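Local coordinates for protein (sliding clamp) (Enterobacteria phage RB69, PDB 1B77) that probably encircles DNA as a ring of three subunits and tethers the phage replicative DNA polymerase to its template, at residues K188-P191 against G192-V196. Residues are numbered along the deposited sequence; the frame is centred on the assembly and turned at random.
Sequences KIQP and GNYKV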
loop_
_atom_site.group_PDB
_atom_site.type_symbol
_atom_site.label_atom_id
_atom_site.label_comp_id
_atom_site.label_asym_id
_atom_site.label_seq_id
_atom_site.Cartn_x
_atom_site.Cartn_y
_atom_site.Cartn_z
ATOM N N LYS A 188 -15.483 2.772 17.026
ATOM C CA LYS A 188 -14.095 2.304 16.961
ATOM C C LYS A 188 -13.984 0.960 17.688
ATOM O O LYS A 188 -13.063 0.742 18.469
ATOM C CB LYS A 188 -13.166 3.318 17.643
ATOM C CG LYS A 188 -13.369 4.767 17.218
ATOM C CD LYS A 188 -12.827 5.046 15.831
ATOM C CE LYS A 188 -13.143 6.470 15.404
ATOM N NZ LYS A 188 -12.601 7.488 16.348
ATOM N N ILE A 189 -14.937 0.076 17.426
ATOM C CA ILE A 189 -14.982 -1.241 18.053
ATOM C C ILE A 189 -14.122 -2.263 17.312
ATOM O O ILE A 189 -14.322 -2.491 16.123
ATOM C CB ILE A 189 -16.434 -1.767 18.077
ATOM C CG1 ILE A 189 -17.277 -0.928 19.032
ATOM C CG2 ILE A 189 -16.464 -3.219 18.489
ATOM C CD1 ILE A 189 -17.572 0.450 18.529
ATOM N N GLN A 190 -13.183 -2.893 18.010
ATOM C CA GLN A 190 -12.337 -3.898 17.366
ATOM C C GLN A 190 -13.174 -5.143 17.035
ATOM O O GLN A 190 -14.206 -5.373 17.646
ATOM C CB GLN A 190 -11.157 -4.277 18.278
ATOM C CG GLN A 190 -11.541 -5.000 19.567
ATOM C CD GLN A 190 -10.326 -5.507 20.337
ATOM O OE1 GLN A 190 -10.454 -6.316 21.249
ATOM N NE2 GLN A 190 -9.150 -5.025 19.978
ATOM N N PRO A 191 -12.747 -5.954 16.056
ATOM C CA PRO A 191 -13.523 -7.153 15.708
ATOM C C PRO A 191 -13.827 -8.117 16.858
ATOM O O PRO A 191 -12.997 -8.344 17.729
ATOM C CB PRO A 191 -12.685 -7.801 14.607
ATOM C CG PRO A 191 -11.302 -7.302 14.884
ATOM C CD PRO A 191 -11.546 -5.857 15.213
ATOM N N GLY A 192 -15.039 -8.669 16.852
ATOM C CA GLY A 192 -15.451 -9.600 17.895
ATOM C C GLY A 192 -16.961 -9.675 18.079
ATOM O O GLY A 192 -17.716 -9.002 17.370
ATOM N N ASN A 193 -17.395 -10.508 19.028
ATOM C CA ASN A 193 -18.810 -10.683 19.348
ATOM C C ASN A 193 -19.130 -9.762 20.523
ATOM O O ASN A 193 -18.390 -9.720 21.512
ATOM C CB ASN A 193 -19.093 -12.129 19.755
ATOM C CG ASN A 193 -18.797 -13.120 18.648
ATOM O OD1 ASN A 193 -19.434 -13.107 17.597
ATOM N ND2 ASN A 193 -17.824 -13.988 18.882
ATOM N N TYR A 194 -20.232 -9.028 20.430
ATOM C CA TYR A 194 -20.578 -8.112 21.495
ATOM C C TYR A 194 -22.000 -8.185 22.017
ATOM O O TYR A 194 -22.943 -8.411 21.268
ATOM C CB TYR A 194 -20.324 -6.667 21.051
ATOM C CG TYR A 194 -18.884 -6.351 20.753
ATOM C CD1 TYR A 194 -18.291 -6.745 19.551
ATOM C CD2 TYR A 194 -18.099 -5.692 21.694
ATOM C CE1 TYR A 194 -16.943 -6.483 19.302
ATOM C CE2 TYR A 194 -16.755 -5.429 21.456
ATOM C CZ TYR A 194 -16.185 -5.827 20.264
ATOM O OH TYR A 194 -14.852 -5.562 20.045
ATOM N N LYS A 195 -22.122 -7.989 23.323
ATOM C CA LYS A 195 -23.416 -7.919 23.977
ATOM C C LYS A 195 -23.700 -6.419 23.881
ATOM O O LYS A 195 -22.871 -5.609 24.285
ATOM C CB LYS A 195 -23.306 -8.342 25.447
ATOM C CG LYS A 195 -24.580 -8.103 26.245
ATOM C CD LYS A 195 -24.595 -8.896 27.553
ATOM C CE LYS A 195 -23.465 -8.486 28.482
ATOM N NZ LYS A 195 -23.489 -9.267 29.757
ATOM N N VAL A 196 -24.850 -6.048 23.334
ATOM C CA VAL A 196 -25.189 -4.636 23.178
ATOM C C VAL A 196 -26.247 -4.171 24.163
ATOM O O VAL A 196 -27.388 -4.612 24.111
ATOM C CB VAL A 196 -25.701 -4.360 21.758
ATOM C CG1 VAL A 196 -25.991 -2.869 21.583
ATOM C CG2 VAL A 196 -24.679 -4.846 20.746
#
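Q190 O accepts a hydrogen bond from the phenol of Y194, a very short one at 2.5 Å from Y194 OH, and so ties a side chain on the first residue of strand 194-201 back to the loop that leads into it. The carbonyl oxygen lies near the plane of the tyrosine ring, at its edge. Over one face of the ring sits the CG2 methyl of I189, though its exact spacing is doubtful because the model puts it closer than carbons can sit. That methyl is placed there by the first torsion of I189 (-68°), which sets CG2 opposite the backbone N. Between the bonded residues the chain turns through P191, G192 and N193, and G192 adopts phi 156° and psi -180°, an extended conformation open to a residue without CB.

L123 of helix 120-132 and Y216 of strand 215-219 touch both I189 and Y194, while the hydroxyl of Y216 bonds Q190 N. The turn thus packs against both that helix and the six-stranded antiparallel sheet that spans the two halves of the chain. Q190 has both backbone polar atoms matched to tyrosine hydroxyls, which probably holds the loop's path into the strand and gives the buried phenol of Y194 a partner.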